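Local structure of guanine deaminase (Escherichia coli, 6OHB) at residues 142-147 with 165-170; 160-165 with 201-206; 188-193 with 227-232. The protein catalyses the zinc-dependent hydrolytic deamination of guanine to xanthine and ammonia, the step that opens guanine degradation. One frame throughout, in Å; residues are numbered along the deposited sequence.

The three contacts occupy neighbouring parts of one TIM-barrel wall, their centres 12 to 13 Å apart. Contacts 1 and 2 share Ala165 and follow strand 164-169 from its start to its end, while contact 3 joins helix 182-196 to the end of helix 216-228 and the turn after it. Tyr204 binds them together: its OH lies 3.1 Å from Lys167 N, a probable hydrogen bond, and its ring packs on Leu192 and Ile193. Gln188 of contact 3 in turn lies against Lys167 and Pro146. Contact 1 is nearer the zinc ion (Val168 side chain about 9 Å away) than contact 2 (Ala205 side chain about 13 Å), while contact 3 lies away from the active site.

Contact 1 of 3, residues 142-147 with 165-170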
loop_
_atom_site.group_PDB
_atom_site.type_symbol
_atom_site.label_atom_id
_atom_site.label_comp_id
_atom_site.label_asym_id
_atom_site.label_seq_id
_atom_site.Cartn_x
_atom_site.Cartn_y
_atom_site.Cartn_z
ATOM N N GLY A 142 22.479 5.175 -10.803
ATOM C CA GLY A 142 23.386 6.013 -10.050
ATOM C C GLY A 142 23.158 7.504 -10.209
ATOM O O GLY A 142 22.025 7.980 -10.331
ATOM N N THR A 143 24.258 8.247 -10.210
ATOM C CA THR A 143 24.276 9.674 -10.457
ATOM C C THR A 143 24.805 9.948 -11.859
ATOM O O THR A 143 25.194 9.041 -12.598
ATOM C CB THR A 143 25.183 10.361 -9.435
ATOM O OG1 THR A 143 26.320 9.515 -9.180
ATOM C CG2 THR A 143 24.448 10.603 -8.137
ATOM N N VAL A 144 24.808 11.225 -12.233
ATOM C CA VAL A 144 25.619 11.612 -13.378
ATOM C C VAL A 144 27.071 11.775 -12.944
ATOM O O VAL A 144 27.987 11.566 -13.742
ATOM C CB VAL A 144 25.071 12.894 -14.024
ATOM C CG1 VAL A 144 25.563 13.012 -15.452
ATOM C CG2 VAL A 144 23.559 12.900 -13.974
ATOM N N HIS A 145 27.295 12.099 -11.668
ATOM C CA HIS A 145 28.630 12.284 -11.105
ATOM C C HIS A 145 29.267 10.931 -10.810
ATOM O O HIS A 145 28.638 10.090 -10.160
ATOM C CB HIS A 145 28.566 13.101 -9.822
ATOM C CG HIS A 145 27.444 14.089 -9.788
ATOM N ND1 HIS A 145 27.511 15.315 -10.414
ATOM C CD2 HIS A 145 26.223 14.030 -9.204
ATOM C CE1 HIS A 145 26.382 15.972 -10.210
ATOM N NE2 HIS A 145 25.583 15.213 -9.480
ATOM N N PRO A 146 30.502 10.686 -11.257
ATOM C CA PRO A 146 31.132 9.379 -10.995
ATOM C C PRO A 146 31.458 9.135 -9.530
ATOM O O PRO A 146 31.537 7.969 -9.117
ATOM C CB PRO A 146 32.416 9.428 -11.842
ATOM C CG PRO A 146 32.293 10.672 -12.706
ATOM C CD PRO A 146 31.401 11.606 -11.968
ATOM N N GLN A 147 31.620 10.190 -8.726
ATOM C CA GLN A 147 32.017 10.001 -7.335
ATOM C C GLN A 147 30.912 9.342 -6.517
ATOM O O GLN A 147 31.192 8.530 -5.626
ATOM C CB GLN A 147 32.405 11.346 -6.719
ATOM N N ALA A 165 25.015 -1.521 -11.119
ATOM C CA ALA A 165 24.850 -0.080 -11.030
ATOM C C ALA A 165 25.671 0.572 -12.134
ATOM O O ALA A 165 26.494 -0.071 -12.793
ATOM C CB ALA A 165 25.260 0.439 -9.649
ATOM N N GLY A 166 25.436 1.862 -12.333
ATOM C CA GLY A 166 26.162 2.599 -13.347
ATOM C C GLY A 166 25.893 4.081 -13.233
ATOM O O GLY A 166 24.929 4.513 -12.591
ATOM N N LYS A 167 26.769 4.855 -13.865
ATOM C CA LYS A 167 26.637 6.305 -13.897
ATOM C C LYS A 167 25.571 6.728 -14.900
ATOM O O LYS A 167 25.488 6.186 -16.006
ATOM C CB LYS A 167 27.977 6.944 -14.253
ATOM C CG LYS A 167 27.939 8.444 -14.427
ATOM C CD LYS A 167 29.149 8.925 -15.211
ATOM C CE LYS A 167 28.735 9.583 -16.517
ATOM N NZ LYS A 167 27.926 10.806 -16.288
ATOM N N VAL A 168 24.759 7.712 -14.511
ATOM C CA VAL A 168 23.735 8.236 -15.405
ATOM C C VAL A 168 24.399 9.029 -16.522
ATOM O O VAL A 168 25.290 9.852 -16.277
ATOM C CB VAL A 168 22.736 9.109 -14.629
ATOM C CG1 VAL A 168 21.727 9.729 -15.584
ATOM C CG2 VAL A 168 22.030 8.299 -13.560
ATOM N N MET A 169 23.997 8.752 -17.760
ATOM C CA MET A 169 24.442 9.507 -18.923
ATOM C C MET A 169 23.314 10.434 -19.359
ATOM O O MET A 169 22.240 9.963 -19.752
ATOM C CB MET A 169 24.844 8.557 -20.054
ATOM C CG MET A 169 25.907 7.537 -19.656
ATOM S SD MET A 169 26.264 6.311 -20.937
ATOM C CE MET A 169 26.187 7.317 -22.411
ATOM N N MET A 170 23.557 11.744 -19.292
ATOM C CA MET A 170 22.561 12.734 -19.707
ATOM C C MET A 170 23.266 14.048 -20.024
ATOM O O MET A 170 23.886 14.646 -19.138
ATOM C CB MET A 170 21.497 12.928 -18.622
ATOM C CG MET A 170 22.047 13.053 -17.210
ATOM S SD MET A 170 20.763 13.324 -15.970
ATOM C CE MET A 170 19.719 14.492 -16.827
#
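Peptide carbonyls, not rings, are the flat groups that meet here, and their planes are used differently. Lys167 NZ donates to Val144 O, in the carbonyl plane and on a lone pair, at 2.7 Å. The same nitrogen also hydrogen-bonds Val168 O, in that carbonyl's plane, at 2.8 Å. Thr143 is instead approached from above its carbonyl plane: Val168 N stands 31° out of it, and the modelled hydrogen bond to Thr143 O is very short, 2.4 Å, which suggests tight backbone packing within the accuracy of the model. One step earlier, Gly142 N gives Gly166 O a weak, strongly bent bond of 3.1 Å, and a CB on Gly142 would run into that same oxygen. These bonds tie the loop between strand 135-141 and helix 146-158 to the far part of strand 164-169; the two strands are parallel neighbours in a beta-alpha-beta unit crossed over by that helix. His145 is the helix N-cap, and Thr143 OG1 donates to His145 O (2.6 Å) on a lone pair. Lys167 starts with CG anti to its backbone N, then bends at chi3 (118°, off the staggered positions) and chi4, curling NZ back toward the main chain. A salt bridge to Asp180 gives NZ a third partner, so the buried charge is well gripped. Val144 divides its two methyls: CG1, anti to the backbone N, touches Lys167 NZ at 3.3 Å, whereas CG2 meets Met170 SD at 3.5 Å, the two side chains crossing at about a right angle. Met170, its CG in the crowded position between backbone N and carbonyl carbon, also packs on Arg209, a residue that by similarity contributes to the substrate site.

Contact 2 of 3, residues 160-165 with 201-206; sequences NMRMIA and RLLYAI
Segments 160-165 and 201-205 run parallel, 4° apart end to end, Ile164 pairing with Leu203 and Ala165 with Tyr204 through a ladder in which Leu203 N binds Met163 O, Ala165 N binds Leu203 O and Ala205 N binds Ala165 O. This joins neighbouring barrel strands whose crossover is helix 182-196. On the face carrying Ile164 and Leu203, Ile164 crosses Leu203 obliquely, CG1 touching CD1, and Ile164 CG2 meets Ala205 CB at 3.7 Å. The Tyr204 side chain turns to the opposite face, with Ala165; its ring has Ala165 O over one side, toward the rim, while Tyr204 OH bonds to Lys167 N. Nearer the N-terminal ends of the two segments, Arg162 and Arg201 cross at about a right angle, their guanidinium planes 69° apart. Arg162 CB lies over one face of the Arg201 guanidinium, and Arg201 CB over one face of that of Arg162. Arg201, bent at chi3, turns NH1 to Asn160 O (2.9 Å), almost within its own guanidinium plane; its CD and CG brush the Asn160 amide, which is itself tied to Asp431. With Arg162 NE only 3.7 Å from Arg201 NE, the like charges would repel, but both arginines form salt bridges with Glu385 and Arg201 a further one with Asp387, so the acidic groups probably offset the repulsion and allow two guanidinium groups to be buried side by side.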
loop_
_atom_site.group_PDB
_atom_site.type_symbol
_atom_site.label_atom_id
_atom_site.label_comp_id
_atom_site.label_asym_id
_atom_site.label_seq_id
_atom_site.Cartn_x
_atom_site.Cartn_y
_atom_site.Cartn_z
ATOM N N ASN A 160 30.233 -7.494 0.107
ATOM C CA ASN A 160 30.281 -8.396 -1.043
ATOM C C ASN A 160 28.882 -8.672 -1.602
ATOM O O ASN A 160 28.507 -9.809 -1.905
ATOM C CB ASN A 160 30.998 -9.698 -0.691
ATOM C CG ASN A 160 31.379 -10.495 -1.924
ATOM O OD1 ASN A 160 31.479 -9.949 -3.027
ATOM N ND2 ASN A 160 31.577 -11.794 -1.748
ATOM N N MET A 161 28.120 -7.600 -1.772
ATOM C CA MET A 161 26.794 -7.671 -2.361
ATOM C C MET A 161 26.904 -7.812 -3.876
ATOM O O MET A 161 27.830 -7.284 -4.500
ATOM C CB MET A 161 26.012 -6.406 -2.003
ATOM C CG MET A 161 24.579 -6.346 -2.486
ATOM S SD MET A 161 23.800 -4.802 -1.937
ATOM C CE MET A 161 22.423 -5.424 -0.982
ATOM N N ARG A 162 25.970 -8.558 -4.471
ATOM C CA ARG A 162 25.838 -8.592 -5.926
ATOM C C ARG A 162 24.870 -7.493 -6.347
ATOM O O ARG A 162 23.663 -7.589 -6.103
ATOM C CB ARG A 162 25.365 -9.952 -6.433
ATOM C CG ARG A 162 25.383 -10.033 -7.960
ATOM C CD ARG A 162 25.262 -11.460 -8.481
ATOM N NE ARG A 162 26.455 -12.272 -8.222
ATOM C CZ ARG A 162 27.528 -12.316 -9.008
ATOM N NH1 ARG A 162 27.581 -11.589 -10.118
ATOM N NH2 ARG A 162 28.556 -13.094 -8.688
ATOM N N MET A 163 25.401 -6.458 -6.991
ATOM C CA MET A 163 24.627 -5.295 -7.383
ATOM C C MET A 163 25.067 -4.841 -8.768
ATOM O O MET A 163 26.262 -4.816 -9.072
ATOM C CB MET A 163 24.810 -4.149 -6.374
ATOM C CG MET A 163 24.400 -2.780 -6.894
ATOM S SD MET A 163 24.723 -1.460 -5.715
ATOM C CE MET A 163 23.625 -1.926 -4.376
ATOM N N ILE A 164 24.098 -4.466 -9.594
ATOM C CA ILE A 164 24.362 -3.845 -10.883
ATOM C C ILE A 164 24.050 -2.361 -10.756
ATOM O O ILE A 164 22.951 -1.982 -10.328
ATOM C CB ILE A 164 23.522 -4.489 -11.998
ATOM C CG1 ILE A 164 23.482 -6.007 -11.834
ATOM C CG2 ILE A 164 24.064 -4.093 -13.370
ATOM C CD1 ILE A 164 22.601 -6.702 -12.850
ATOM N N ALA A 165 25.015 -1.521 -11.119
ATOM C CA ALA A 165 24.850 -0.080 -11.030
ATOM C C ALA A 165 25.671 0.572 -12.134
ATOM O O ALA A 165 26.494 -0.071 -12.793
ATOM C CB ALA A 165 25.260 0.439 -9.649
ATOM N N ARG A 201 31.405 -9.403 -6.698
ATOM C CA ARG A 201 30.093 -9.706 -7.241
ATOM C C ARG A 201 29.428 -8.478 -7.853
ATOM O O ARG A 201 28.261 -8.544 -8.246
ATOM C CB ARG A 201 29.195 -10.314 -6.158
ATOM C CG ARG A 201 29.691 -11.647 -5.596
ATOM C CD ARG A 201 28.897 -12.047 -4.352
ATOM N NE ARG A 201 27.554 -12.516 -4.691
ATOM C CZ ARG A 201 26.482 -12.368 -3.919
ATOM N NH1 ARG A 201 26.570 -11.756 -2.745
ATOM N NH2 ARG A 201 25.310 -12.831 -4.327
ATOM N N LEU A 202 30.153 -7.370 -7.959
ATOM C CA LEU A 202 29.601 -6.151 -8.526
ATOM C C LEU A 202 29.558 -6.238 -10.047
ATOM O O LEU A 202 30.340 -6.959 -10.675
ATOM C CB LEU A 202 30.430 -4.939 -8.098
ATOM C CG LEU A 202 30.537 -4.715 -6.591
ATOM C CD1 LEU A 202 31.448 -3.538 -6.284
ATOM C CD2 LEU A 202 29.154 -4.501 -5.981
ATOM N N LEU A 203 28.618 -5.500 -10.635
ATOM C CA LEU A 203 28.425 -5.470 -12.077
ATOM C C LEU A 203 28.040 -4.058 -12.494
ATOM O O LEU A 203 27.400 -3.326 -11.733
ATOM C CB LEU A 203 27.344 -6.466 -12.521
ATOM C CG LEU A 203 27.560 -7.932 -12.131
ATOM C CD1 LEU A 203 26.271 -8.735 -12.237
ATOM C CD2 LEU A 203 28.654 -8.552 -12.988
ATOM N N TYR A 204 28.429 -3.679 -13.709
ATOM C CA TYR A 204 28.183 -2.334 -14.214
ATOM C C TYR A 204 27.106 -2.346 -15.292
ATOM O O TYR A 204 27.039 -3.266 -16.112
ATOM C CB TYR A 204 29.463 -1.693 -14.765
ATOM C CG TYR A 204 29.277 -0.225 -15.098
ATOM C CD1 TYR A 204 28.749 0.170 -16.328
ATOM C CD2 TYR A 204 29.612 0.762 -14.183
ATOM C CE1 TYR A 204 28.564 1.503 -16.628
ATOM C CE2 TYR A 204 29.432 2.095 -14.479
ATOM C CZ TYR A 204 28.906 2.459 -15.701
ATOM O OH TYR A 204 28.721 3.786 -16.001
ATOM N N ALA A 205 26.275 -1.304 -15.294
ATOM C CA ALA A 205 25.238 -1.113 -16.297
ATOM C C ALA A 205 25.443 0.228 -16.987
ATOM O O ALA A 205 25.535 1.260 -16.318
ATOM C CB ALA A 205 23.844 -1.172 -15.672
ATOM N N ILE A 206 25.534 0.209 -18.318
ATOM C CA ILE A 206 25.537 1.451 -19.083
ATOM C C ILE A 206 24.157 2.078 -18.958
ATOM O O ILE A 206 23.154 1.493 -19.382
ATOM C CB ILE A 206 25.903 1.204 -20.550
ATOM C CG1 ILE A 206 27.317 0.635 -20.661
ATOM C CG2 ILE A 206 25.787 2.499 -21.339
ATOM C CD1 ILE A 206 27.435 -0.465 -21.681
#

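Contact 3 of 3, residues 188-193 with 227-232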
loop_
_atom_site.group_PDB
_atom_site.type_symbol
_atom_site.label_atom_id
_atom_site.label_comp_id
_atom_site.label_asym_id
_atom_site.label_seq_id
_atom_site.Cartn_x
_atom_site.Cartn_y
_atom_site.Cartn_z
ATOM N N GLN A 188 33.959 8.702 -18.312
ATOM C CA GLN A 188 33.598 8.406 -16.929
ATOM C C GLN A 188 32.987 7.014 -16.802
ATOM O O GLN A 188 33.325 6.265 -15.874
ATOM C CB GLN A 188 32.644 9.475 -16.399
ATOM C CG GLN A 188 33.292 10.849 -16.270
ATOM C CD GLN A 188 32.301 11.958 -15.963
ATOM O OE1 GLN A 188 31.083 11.768 -16.029
ATOM N NE2 GLN A 188 32.824 13.130 -15.629
ATOM N N SER A 189 32.109 6.633 -17.738
ATOM C CA SER A 189 31.534 5.294 -17.677
ATOM C C SER A 189 32.599 4.225 -17.911
ATOM O O SER A 189 32.569 3.162 -17.277
ATOM C CB SER A 189 30.396 5.158 -18.690
ATOM O OG SER A 189 29.350 6.077 -18.419
ATOM N N LYS A 190 33.569 4.497 -18.792
ATOM C CA LYS A 190 34.643 3.531 -19.011
ATOM C C LYS A 190 35.500 3.367 -17.762
ATOM O O LYS A 190 35.893 2.247 -17.420
ATOM C CB LYS A 190 35.512 3.947 -20.200
ATOM C CG LYS A 190 36.379 2.814 -20.743
ATOM C CD LYS A 190 37.404 3.306 -21.762
ATOM C CE LYS A 190 37.974 2.142 -22.571
ATOM N NZ LYS A 190 39.190 2.509 -23.346
ATOM N N GLU A 191 35.799 4.468 -17.065
ATOM C CA GLU A 191 36.584 4.355 -15.839
ATOM C C GLU A 191 35.830 3.568 -14.773
ATOM O O GLU A 191 36.422 2.748 -14.056
ATOM C CB GLU A 191 36.959 5.736 -15.308
ATOM C CG GLU A 191 37.700 5.673 -13.980
ATOM C CD GLU A 191 38.183 7.028 -13.508
ATOM O OE1 GLU A 191 38.618 7.833 -14.358
ATOM O OE2 GLU A 191 38.127 7.287 -12.286
ATOM N N LEU A 192 34.520 3.797 -14.656
ATOM C CA LEU A 192 33.745 3.040 -13.677
ATOM C C LEU A 192 33.675 1.559 -14.047
ATOM O O LEU A 192 33.728 0.693 -13.163
ATOM C CB LEU A 192 32.353 3.652 -13.529
ATOM C CG LEU A 192 32.403 5.025 -12.846
ATOM C CD1 LEU A 192 31.091 5.772 -12.994
ATOM C CD2 LEU A 192 32.792 4.896 -11.376
ATOM N N ILE A 193 33.559 1.245 -15.344
ATOM C CA ILE A 193 33.587 -0.150 -15.787
ATOM C C ILE A 193 34.921 -0.791 -15.431
ATOM O O ILE A 193 34.974 -1.924 -14.937
ATOM C CB ILE A 193 33.308 -0.254 -17.298
ATOM C CG1 ILE A 193 31.858 0.095 -17.610
ATOM C CG2 ILE A 193 33.626 -1.662 -17.806
ATOM C CD1 ILE A 193 31.611 0.434 -19.068
ATOM N N GLU A 227 29.584 -1.965 -27.088
ATOM C CA GLU A 227 30.369 -2.779 -28.014
ATOM C C GLU A 227 31.743 -3.125 -27.448
ATOM O O GLU A 227 32.286 -4.194 -27.754
ATOM C CB GLU A 227 30.511 -2.059 -29.353
ATOM C CG GLU A 227 29.316 -2.236 -30.271
ATOM C CD GLU A 227 29.214 -1.141 -31.311
ATOM O OE1 GLU A 227 30.233 -0.465 -31.560
ATOM O OE2 GLU A 227 28.117 -0.962 -31.882
ATOM N N GLU A 228 32.328 -2.236 -26.641
ATOM C CA GLU A 228 33.636 -2.515 -26.053
ATOM C C GLU A 228 33.549 -3.447 -24.850
ATOM O O GLU A 228 34.522 -4.146 -24.541
ATOM C CB GLU A 228 34.315 -1.210 -25.639
ATOM C CG GLU A 228 34.859 -0.396 -26.796
ATOM C CD GLU A 228 35.357 0.965 -26.357
ATOM O OE1 GLU A 228 35.685 1.123 -25.160
ATOM O OE2 GLU A 228 35.426 1.873 -27.209
ATOM N N TYR A 229 32.411 -3.475 -24.162
ATOM C CA TYR A 229 32.221 -4.312 -22.978
ATOM C C TYR A 229 30.899 -5.051 -23.116
ATOM O O TYR A 229 29.901 -4.692 -22.480
ATOM C CB TYR A 229 32.276 -3.474 -21.703
ATOM C CG TYR A 229 33.570 -2.719 -21.575
ATOM C CD1 TYR A 229 34.701 -3.336 -21.063
ATOM C CD2 TYR A 229 33.670 -1.396 -21.983
ATOM C CE1 TYR A 229 35.893 -2.655 -20.950
ATOM C CE2 TYR A 229 34.861 -0.705 -21.872
ATOM C CZ TYR A 229 35.969 -1.340 -21.354
ATOM O OH TYR A 229 37.162 -0.664 -21.240
ATOM N N PRO A 230 30.864 -6.109 -23.928
ATOM C CA PRO A 230 29.577 -6.756 -24.223
ATOM C C PRO A 230 28.938 -7.420 -23.019
ATOM O O PRO A 230 27.744 -7.733 -23.076
ATOM C CB PRO A 230 29.937 -7.794 -25.300
ATOM C CG PRO A 230 31.329 -7.449 -25.754
ATOM C CD PRO A 230 31.991 -6.768 -24.608
ATOM N N ASP A 231 29.680 -7.651 -21.937
ATOM C CA ASP A 231 29.122 -8.299 -20.758
ATOM C C ASP A 231 28.711 -7.301 -19.679
ATOM O O ASP A 231 28.435 -7.708 -18.548
ATOM C CB ASP A 231 30.100 -9.343 -20.201
ATOM C CG ASP A 231 31.344 -8.734 -19.582
ATOM O OD1 ASP A 231 31.686 -7.577 -19.898
ATOM O OD2 ASP A 231 31.994 -9.433 -18.779
ATOM N N THR A 232 28.662 -6.010 -19.998
ATOM C CA THR A 232 28.044 -5.081 -19.070
ATOM C C THR A 232 26.534 -5.070 -19.289
ATOM O O THR A 232 26.008 -5.622 -20.261
ATOM C CB THR A 232 28.602 -3.664 -19.229
ATOM O OG1 THR A 232 28.509 -3.257 -20.601
ATOM C CG2 THR A 232 30.045 -3.590 -18.759
#
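Two helices of the outer layer of the barrel, 182-196 and 216-228, come together where the second ends and a type I beta turn, Tyr229 to Thr232, leads toward strand 233-238. Ile193 points its CG2, anti to the backbone N, almost straight down onto the Tyr229 ring: a CH-pi contact with CG2 3.9 Å from the centroid and 12° off the normal. Thr232 adds its CG2 beside the same methyl, at 4.2 Å. The extended Lys190 chain crosses Tyr229 at about a right angle, bringing CE to 3.2 Å from Tyr229 OH, whose hydrogen-bond partner is Glu194. The turn is braced by Tyr229 O, which accepts from both Thr232 OG1 (2.7 Å) and Thr232 N (3.1 Å). An alanine in place of Tyr229 would remove the ring under Ile193 and the hydroxyl bound to Glu194, and would probably loosen the seam between the helices. Lys190 NZ stays 4.2 Å from Glu228 OE1, too far apart for a salt bridge, and Glu228 is engaged by Tyr186 and Arg224; any attraction between the two charges is likely to be modest, so the segments are probably held mainly by packing of Ile193 and the Lys190 methylenes on Tyr229.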